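Local atomic coordinates of inositol-1-monophosphatase (Nostoc sp., PDB entry 5ZHH), a protein that probably hydrolyses inositol monophosphates, releasing free inositol and inorganic phosphate. Residues 195-199 against 219-223; 101-105 against 188-193; 227-233 against 245-250. All coordinates share one frame; numbering follows the deposited sequence.

Contact 1 (195-199 against 219-223); sequences LAHVA and GVILL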
loop_
_atom_site.group_PDB
_atom_site.type_symbol
_atom_site.label_atom_id
_atom_site.label_comp_id
_atom_site.label_asym_id
_atom_site.label_seq_id
_atom_site.Cartn_x
_atom_site.Cartn_y
_atom_site.Cartn_z
ATOM N N LEU A 195 -16.008 16.270 -3.597
ATOM C CA LEU A 195 -16.960 16.142 -2.495
ATOM C C LEU A 195 -16.388 15.295 -1.364
ATOM O O LEU A 195 -16.532 15.641 -0.180
ATOM C CB LEU A 195 -18.261 15.535 -3.019
ATOM C CG LEU A 195 -19.092 16.541 -3.829
ATOM C CD1 LEU A 195 -20.055 15.827 -4.758
ATOM C CD2 LEU A 195 -19.846 17.443 -2.875
ATOM N N ALA A 196 -15.731 14.183 -1.711
ATOM C CA ALA A 196 -15.084 13.350 -0.705
ATOM C C ALA A 196 -14.002 14.112 0.048
ATOM O O ALA A 196 -13.794 13.870 1.245
ATOM C CB ALA A 196 -14.495 12.101 -1.364
ATOM N N HIS A 197 -13.299 15.029 -0.630
ATOM C CA HIS A 197 -12.276 15.820 0.047
ATOM C C HIS A 197 -12.880 16.855 0.993
ATOM O O HIS A 197 -12.271 17.181 2.014
ATOM C CB HIS A 197 -11.376 16.513 -0.971
ATOM C CG HIS A 197 -10.476 15.580 -1.717
ATOM N ND1 HIS A 197 -10.480 14.216 -1.518
ATOM C CD2 HIS A 197 -9.546 15.819 -2.672
ATOM C CE1 HIS A 197 -9.590 13.655 -2.315
ATOM N NE2 HIS A 197 -9.010 14.606 -3.024
ATOM N N VAL A 198 -14.047 17.414 0.667
ATOM C CA VAL A 198 -14.740 18.225 1.668
ATOM C C VAL A 198 -15.156 17.348 2.843
ATOM O O VAL A 198 -15.040 17.744 4.010
ATOM C CB VAL A 198 -15.950 18.958 1.057
ATOM C CG1 VAL A 198 -16.529 19.957 2.072
ATOM C CG2 VAL A 198 -15.561 19.697 -0.212
ATOM N N ALA A 199 -15.637 16.139 2.553
ATOM C CA ALA A 199 -16.167 15.273 3.603
ATOM C C ALA A 199 -15.113 14.921 4.649
ATOM O O ALA A 199 -15.426 14.822 5.841
ATOM C CB ALA A 199 -16.752 14.003 2.989
ATOM N N GLY A 219 -21.495 11.760 -3.176
ATOM C CA GLY A 219 -20.731 12.707 -2.382
ATOM C C GLY A 219 -21.593 13.583 -1.499
ATOM O O GLY A 219 -21.154 14.006 -0.425
ATOM N N VAL A 220 -22.824 13.866 -1.926
ATOM C CA VAL A 220 -23.692 14.746 -1.147
ATOM C C VAL A 220 -24.024 14.115 0.201
ATOM O O VAL A 220 -23.895 14.756 1.252
ATOM C CB VAL A 220 -24.960 15.103 -1.945
ATOM C CG1 VAL A 220 -26.034 15.660 -1.025
ATOM C CG2 VAL A 220 -24.626 16.130 -3.036
ATOM N N ILE A 221 -24.444 12.845 0.201
ATOM C CA ILE A 221 -24.804 12.216 1.470
ATOM C C ILE A 221 -23.558 11.953 2.309
ATOM O O ILE A 221 -23.580 12.106 3.536
ATOM C CB ILE A 221 -25.635 10.934 1.242
ATOM C CG1 ILE A 221 -26.037 10.314 2.584
ATOM C CG2 ILE A 221 -24.881 9.902 0.412
ATOM C CD1 ILE A 221 -26.895 11.227 3.459
ATOM N N LEU A 222 -22.448 11.580 1.661
ATOM C CA LEU A 222 -21.176 11.441 2.364
ATOM C C LEU A 222 -20.822 12.716 3.112
ATOM O O LEU A 222 -20.481 12.684 4.300
ATOM C CB LEU A 222 -20.066 11.106 1.368
ATOM C CG LEU A 222 -18.680 10.893 1.978
ATOM C CD1 LEU A 222 -18.629 9.523 2.673
ATOM C CD2 LEU A 222 -17.585 11.007 0.922
ATOM N N LEU A 223 -20.909 13.857 2.424
ATOM C CA LEU A 223 -20.533 15.121 3.042
ATOM C C LEU A 223 -21.496 15.479 4.164
ATOM O O LEU A 223 -21.070 15.917 5.240
ATOM C CB LEU A 223 -20.500 16.227 1.982
ATOM C CG LEU A 223 -20.268 17.648 2.490
ATOM C CD1 LEU A 223 -18.986 17.691 3.288
ATOM C CD2 LEU A 223 -20.184 18.622 1.319
#
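In the helical layer at the heart of the protein, helix 191-199 lies beside helix 213-225, Leu195 and Ala199 meeting Gly219 and Leu222 across the gap. The two run in the same direction, their short segments only 4° from parallel with axes 8.6 Å apart, and no hydrogen bond links the two segments. One reason they can come close is Gly219. Lacking a side chain, it lets Leu195 CB settle 3.8 Å from Gly219 CA; a beta carbon on the glycine would run straight into that CB. The same leucine then lays its CD1 alongside the glycine, 4.0 Å from Gly219 CA.

A turn further on, Leu222 sends one methyl into the shallow notch between two alanines: CD2 lies 3.8 Å from Ala196 CA and 3.7 Å from Ala199 CB. This layer is the middle one of the alpha-beta-alpha-beta-alpha sandwich of the inositol monophosphatase family, with a beta sheet against each of its faces. Ala196 and Leu222 accordingly also touch Phe128 on strand 126-131 of the larger sheet, whereas Leu195 and Leu223 rest on Ala247 of strand 245-248 in the smaller one.

Leu223 does not aim its beta carbon straight across, but with CG swung anti to the backbone N (chi1 174°) its branch comes over to the other helix. Its CD1 ends 3.6 Å from Val198 CG1 and 3.7 Å from Ala199 CA, wedged between the valine branch and the helix backbone. The Val198 and Leu223 side chains cross obliquely, and CD2 of Leu223 also touches the valine, 4.0 Å from Val198 CG1. Val198 touches Tyr206 of strand 205-208 as well.

Contact 2 (101-105 against 188-193); sequences AFCVS and SGSAAL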
loop_
_atom_site.group_PDB
_atom_site.type_symbol
_atom_site.label_atom_id
_atom_site.label_comp_id
_atom_site.label_asym_id
_atom_site.label_seq_id
_atom_site.Cartn_x
_atom_site.Cartn_y
_atom_site.Cartn_z
ATOM N N ALA A 101 -6.602 11.248 -10.177
ATOM C CA ALA A 101 -7.797 11.778 -9.511
ATOM C C ALA A 101 -9.006 11.299 -10.318
ATOM O O ALA A 101 -9.573 12.019 -11.144
ATOM C CB ALA A 101 -7.779 13.302 -9.378
ATOM N N PHE A 102 -9.379 10.040 -10.094
ATOM C CA PHE A 102 -10.559 9.458 -10.714
ATOM C C PHE A 102 -11.108 8.399 -9.769
ATOM O O PHE A 102 -10.406 7.918 -8.874
ATOM C CB PHE A 102 -10.238 8.868 -12.096
ATOM C CG PHE A 102 -9.110 7.883 -12.078
ATOM C CD1 PHE A 102 -9.336 6.556 -11.757
ATOM C CD2 PHE A 102 -7.817 8.290 -12.357
ATOM C CE1 PHE A 102 -8.290 5.645 -11.730
ATOM C CE2 PHE A 102 -6.771 7.388 -12.327
ATOM C CZ PHE A 102 -7.008 6.067 -12.013
ATOM N N CYS A 103 -12.372 8.038 -9.971
ATOM C CA CYS A 103 -13.042 7.177 -9.009
ATOM C C CYS A 103 -14.297 6.590 -9.631
ATOM O O CYS A 103 -14.739 7.001 -10.704
ATOM C CB CYS A 103 -13.403 7.953 -7.741
ATOM S SG CYS A 103 -14.588 9.277 -8.076
ATOM N N VAL A 104 -14.861 5.612 -8.924
ATOM C CA VAL A 104 -16.209 5.113 -9.158
ATOM C C VAL A 104 -17.103 5.779 -8.125
ATOM O O VAL A 104 -16.736 5.859 -6.944
ATOM C CB VAL A 104 -16.262 3.579 -9.031
ATOM C CG1 VAL A 104 -17.653 3.045 -9.379
ATOM C CG2 VAL A 104 -15.204 2.937 -9.912
ATOM N N SER A 105 -18.257 6.288 -8.560
ATOM C CA SER A 105 -19.212 6.935 -7.663
ATOM C C SER A 105 -20.540 6.200 -7.770
ATOM O O SER A 105 -21.087 6.067 -8.869
ATOM C CB SER A 105 -19.385 8.420 -8.013
ATOM O OG SER A 105 -20.292 9.063 -7.129
ATOM N N SER A 188 -8.948 19.509 -9.258
ATOM C CA SER A 188 -8.493 18.124 -9.285
ATOM C C SER A 188 -8.926 17.396 -10.542
ATOM O O SER A 188 -8.194 16.523 -11.026
ATOM C CB SER A 188 -9.036 17.356 -8.076
ATOM O OG SER A 188 -10.414 17.060 -8.277
ATOM N N GLY A 189 -10.101 17.727 -11.069
ATOM C CA GLY A 189 -10.659 17.041 -12.213
ATOM C C GLY A 189 -11.664 15.947 -11.904
ATOM O O GLY A 189 -12.104 15.265 -12.834
ATOM N N SER A 190 -12.051 15.759 -10.639
ATOM C CA SER A 190 -13.083 14.781 -10.283
ATOM C C SER A 190 -14.032 15.391 -9.261
ATOM O O SER A 190 -13.650 15.602 -8.105
ATOM C CB SER A 190 -12.467 13.493 -9.730
ATOM O OG SER A 190 -13.478 12.670 -9.162
ATOM N N ALA A 191 -15.278 15.637 -9.676
ATOM C CA ALA A 191 -16.260 16.240 -8.774
ATOM C C ALA A 191 -16.586 15.321 -7.597
ATOM O O ALA A 191 -16.778 15.792 -6.469
ATOM C CB ALA A 191 -17.525 16.607 -9.552
ATOM N N ALA A 192 -16.668 14.006 -7.837
ATOM C CA ALA A 192 -16.963 13.089 -6.738
ATOM C C ALA A 192 -15.848 13.108 -5.701
ATOM O O ALA A 192 -16.110 13.178 -4.494
ATOM C CB ALA A 192 -17.186 11.668 -7.266
ATOM N N LEU A 193 -14.592 13.073 -6.154
ATOM C CA LEU A 193 -13.479 13.159 -5.214
ATOM C C LEU A 193 -13.422 14.517 -4.537
ATOM O O LEU A 193 -13.017 14.606 -3.373
ATOM C CB LEU A 193 -12.153 12.850 -5.911
ATOM C CG LEU A 193 -11.937 11.353 -6.180
ATOM C CD1 LEU A 193 -10.632 11.107 -6.935
ATOM C CD2 LEU A 193 -11.964 10.564 -4.873
#
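Phe102 and Ser190 pass with their CA atoms 5.9 Å apart as the chain from Ala101 to Ser105 enters strand 103-110 and runs past the start of helix 191-199, with no hydrogen bond from one segment to the other. The contact thus joins the larger sheet of the family's layered sandwich to the N-terminal end of a helix in its central layer. Ser190 is the N-cap: its OG accepts from Leu193 N at 3.2 Å in a nearly straight bond (165°). Asp90, in the Asp-Pro-Leu-Asp-Gly-Thr family signature, reaches the same helix start, its OD2 bonding both Ser190 OG and Ala192 N.

Cys103 holds SG between its backbone N and carbonyl carbon (chi1 63°), the crowded position, which drops the sulfur onto the first helical turn. There it meets Ala192 CB at 3.6 Å, and Ser190 OG lies close by without a bond to it. Leu193 spreads under the strand entrance, CD1 against the Phe102 backbone at 3.6 Å from Phe102 N and CG 4.0 Å from Cys103 CB, with Ile119 and Asp121 also touching it. Cut back to an alanine, Leu193 would probably leave a gap beneath the Phe102 backbone and take away one wall of the Cys103 side chain.

On the loop side Asn94 ND2 bonds both Ala101 O and Ser188 O, tying the two backbones together through a third residue. Tyr99 of the second subunit packs on Ser188. In an ST turn Ser188 OG accepts from Ser190 N and also bonds Asp194 OD1, while Ser188 O lies 3.6 Å from Ala101 CB.

Contact 3 (227-233 against 245-250); sequences GGKVTAY and ILATNG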
loop_
_atom_site.group_PDB
_atom_site.type_symbol
_atom_site.label_atom_id
_atom_site.label_comp_id
_atom_site.label_asym_id
_atom_site.label_seq_id
_atom_site.Cartn_x
_atom_site.Cartn_y
_atom_site.Cartn_z
ATOM N N GLY A 227 -20.862 15.908 8.445
ATOM C CA GLY A 227 -21.098 17.150 9.141
ATOM C C GLY A 227 -21.129 18.383 8.269
ATOM O O GLY A 227 -21.193 19.494 8.810
ATOM N N GLY A 228 -21.105 18.226 6.943
ATOM C CA GLY A 228 -21.080 19.349 6.027
ATOM C C GLY A 228 -22.464 19.768 5.565
ATOM O O GLY A 228 -23.492 19.291 6.050
ATOM N N LYS A 229 -22.478 20.682 4.585
ATOM C CA LYS A 229 -23.709 21.292 4.100
ATOM C C LYS A 229 -23.658 21.459 2.584
ATOM O O LYS A 229 -22.633 21.867 2.029
ATOM C CB LYS A 229 -23.929 22.654 4.773
ATOM C CG LYS A 229 -25.245 23.317 4.459
ATOM C CD LYS A 229 -25.442 24.556 5.327
ATOM C CE LYS A 229 -26.664 25.346 4.891
ATOM N NZ LYS A 229 -26.987 26.456 5.834
ATOM N N VAL A 230 -24.772 21.151 1.917
ATOM C CA VAL A 230 -24.861 21.187 0.457
ATOM C C VAL A 230 -26.125 21.940 0.055
ATOM O O VAL A 230 -27.231 21.550 0.449
ATOM C CB VAL A 230 -24.869 19.778 -0.159
ATOM C CG1 VAL A 230 -24.883 19.868 -1.676
ATOM C CG2 VAL A 230 -23.678 18.980 0.314
ATOM N N THR A 231 -25.965 23.010 -0.732
ATOM C CA THR A 231 -27.080 23.843 -1.177
ATOM C C THR A 231 -26.820 24.324 -2.602
ATOM O O THR A 231 -25.801 23.999 -3.220
ATOM C CB THR A 231 -27.265 25.072 -0.276
ATOM O OG1 THR A 231 -26.110 25.913 -0.401
ATOM C CG2 THR A 231 -27.427 24.673 1.183
ATOM N N ALA A 232 -27.741 25.145 -3.110
ATOM C CA ALA A 232 -27.465 25.956 -4.289
ATOM C C ALA A 232 -26.490 27.078 -3.927
ATOM O O ALA A 232 -26.125 27.268 -2.765
ATOM C CB ALA A 232 -28.760 26.542 -4.856
ATOM N N TYR A 233 -26.050 27.823 -4.947
ATOM C CA TYR A 233 -25.089 28.898 -4.707
ATOM C C TYR A 233 -25.625 29.914 -3.700
ATOM O O TYR A 233 -24.868 30.425 -2.864
ATOM C CB TYR A 233 -24.727 29.607 -6.012
ATOM C CG TYR A 233 -23.769 28.887 -6.950
ATOM C CD1 TYR A 233 -23.553 27.503 -6.879
ATOM C CD2 TYR A 233 -23.090 29.603 -7.927
ATOM C CE1 TYR A 233 -22.670 26.872 -7.769
ATOM C CE2 TYR A 233 -22.230 28.989 -8.811
ATOM C CZ TYR A 233 -22.020 27.628 -8.734
ATOM O OH TYR A 233 -21.150 27.051 -9.640
ATOM N N ILE A 245 -23.931 23.268 -7.612
ATOM C CA ILE A 245 -23.793 22.720 -6.269
ATOM C C ILE A 245 -22.829 23.596 -5.476
ATOM O O ILE A 245 -21.817 24.071 -6.002
ATOM C CB ILE A 245 -23.323 21.250 -6.316
ATOM C CG1 ILE A 245 -23.191 20.695 -4.893
ATOM C CG2 ILE A 245 -22.005 21.139 -7.086
ATOM C CD1 ILE A 245 -23.047 19.172 -4.819
ATOM N N LEU A 246 -23.171 23.830 -4.210
ATOM C CA LEU A 246 -22.290 24.477 -3.241
ATOM C C LEU A 246 -22.180 23.547 -2.042
ATOM O O LEU A 246 -23.191 23.247 -1.402
ATOM C CB LEU A 246 -22.835 25.840 -2.809
ATOM C CG LEU A 246 -22.150 26.499 -1.610
ATOM C CD1 LEU A 246 -20.682 26.762 -1.933
ATOM C CD2 LEU A 246 -22.858 27.801 -1.234
ATOM N N ALA A 247 -20.966 23.087 -1.742
ATOM C CA ALA A 247 -20.767 22.020 -0.762
ATOM C C ALA A 247 -19.588 22.366 0.136
ATOM O O ALA A 247 -18.460 22.497 -0.347
ATOM C CB ALA A 247 -20.531 20.682 -1.468
ATOM N N THR A 248 -19.841 22.526 1.439
ATOM C CA THR A 248 -18.818 23.036 2.347
ATOM C C THR A 248 -18.849 22.285 3.666
ATOM O O THR A 248 -19.723 21.446 3.917
ATOM C CB THR A 248 -18.997 24.533 2.631
ATOM O OG1 THR A 248 -20.114 24.713 3.508
ATOM C CG2 THR A 248 -19.216 25.329 1.341
ATOM N N ASN A 249 -17.900 22.642 4.537
ATOM C CA ASN A 249 -17.868 22.145 5.908
ATOM C C ASN A 249 -18.996 22.698 6.766
ATOM O O ASN A 249 -19.110 22.287 7.922
ATOM C CB ASN A 249 -16.520 22.465 6.575
ATOM C CG ASN A 249 -16.257 23.969 6.723
ATOM O OD1 ASN A 249 -17.125 24.807 6.467
ATOM N ND2 ASN A 249 -15.039 24.310 7.152
ATOM N N GLY A 250 -19.815 23.616 6.257
ATOM C CA GLY A 250 -20.900 24.144 7.061
ATOM C C GLY A 250 -20.557 25.446 7.757
ATOM O O GLY A 250 -21.430 26.299 7.948
#
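Val230 and Ala247 face each other in the antiparallel pairing of strand 229-231, outermost in the smaller sheet within this chain, with strand 245-248. This is the tight part. On either side of that non-hydrogen-bonded pair, Lys229 with Thr248 and Thr231 with Leu246 each form two backbone hydrogen bonds, among them Thr248 N to Lys229 O at 2.9 Å and Leu246 N to Thr231 O at 2.8 Å. Between them, Val230 CA comes 3.2 Å from Leu246 O in a CA-H...O contact. Gly228 is held just as close, its CA 3.3 Å from Thr248 O, where a beta carbon would collide with that oxygen.

The Val230 side chain crosses that of Ile245, CG1 meeting Ile245 CD1 at 3.7 Å, while CG2 rests on Ala247 CB at 4.0 Å. Helix 213-225 covers this face through Val220 and Leu223. On the other face the Thr231 and Leu246 side chains lie side by side, and Leu246 CD2 also reaches the backbone at Tyr233 O. The Tyr233 ring has Ile245 O at its edge, near the ring plane, 3.4 Å from CE1.

The loose, solvent side is made by Gly227, Gly250 and the outer end of Lys229. That lysine has CG anti to its backbone N (chi1 -174°) and its chain extended beyond; CB touches Gly250 CA at 4.1 Å while the far end leads away.

Helix 253-261 covers the threonine face, and there His253 bonds Thr231 OG1 through NE2 and Thr248 OG1 through ND1. Thr231 OG1 gives its proton to Ala232 O, and Thr248 OG1 accepts from Gly250 N in an ST turn. The two bonds hold the imidazole across both strands, and NE2 is probably the donor to Thr231, which would leave ND1 as the likely acceptor from Thr248.

Overall arrangement
The three contacts follow one another along the chain, 2 closing before 1 opens and 1 before 3. Helix 191-199 serves both contact 2, by its first turn, and contact 1, by its last; their centres lie about 11 Å apart. Contact 1 passes directly into contact 3, about 9 Å away between centres, as helix 213-225 leads to strand 229-231 and Leu223 O probably accepts a hydrogen bond from Gly228 N. Contacts 2 and 3 do not touch, with centres about 17 Å apart. Together they trace a path from the larger sheet, through the central helices, to the smaller sheet, so the three lie in turn across the layers of the sandwich.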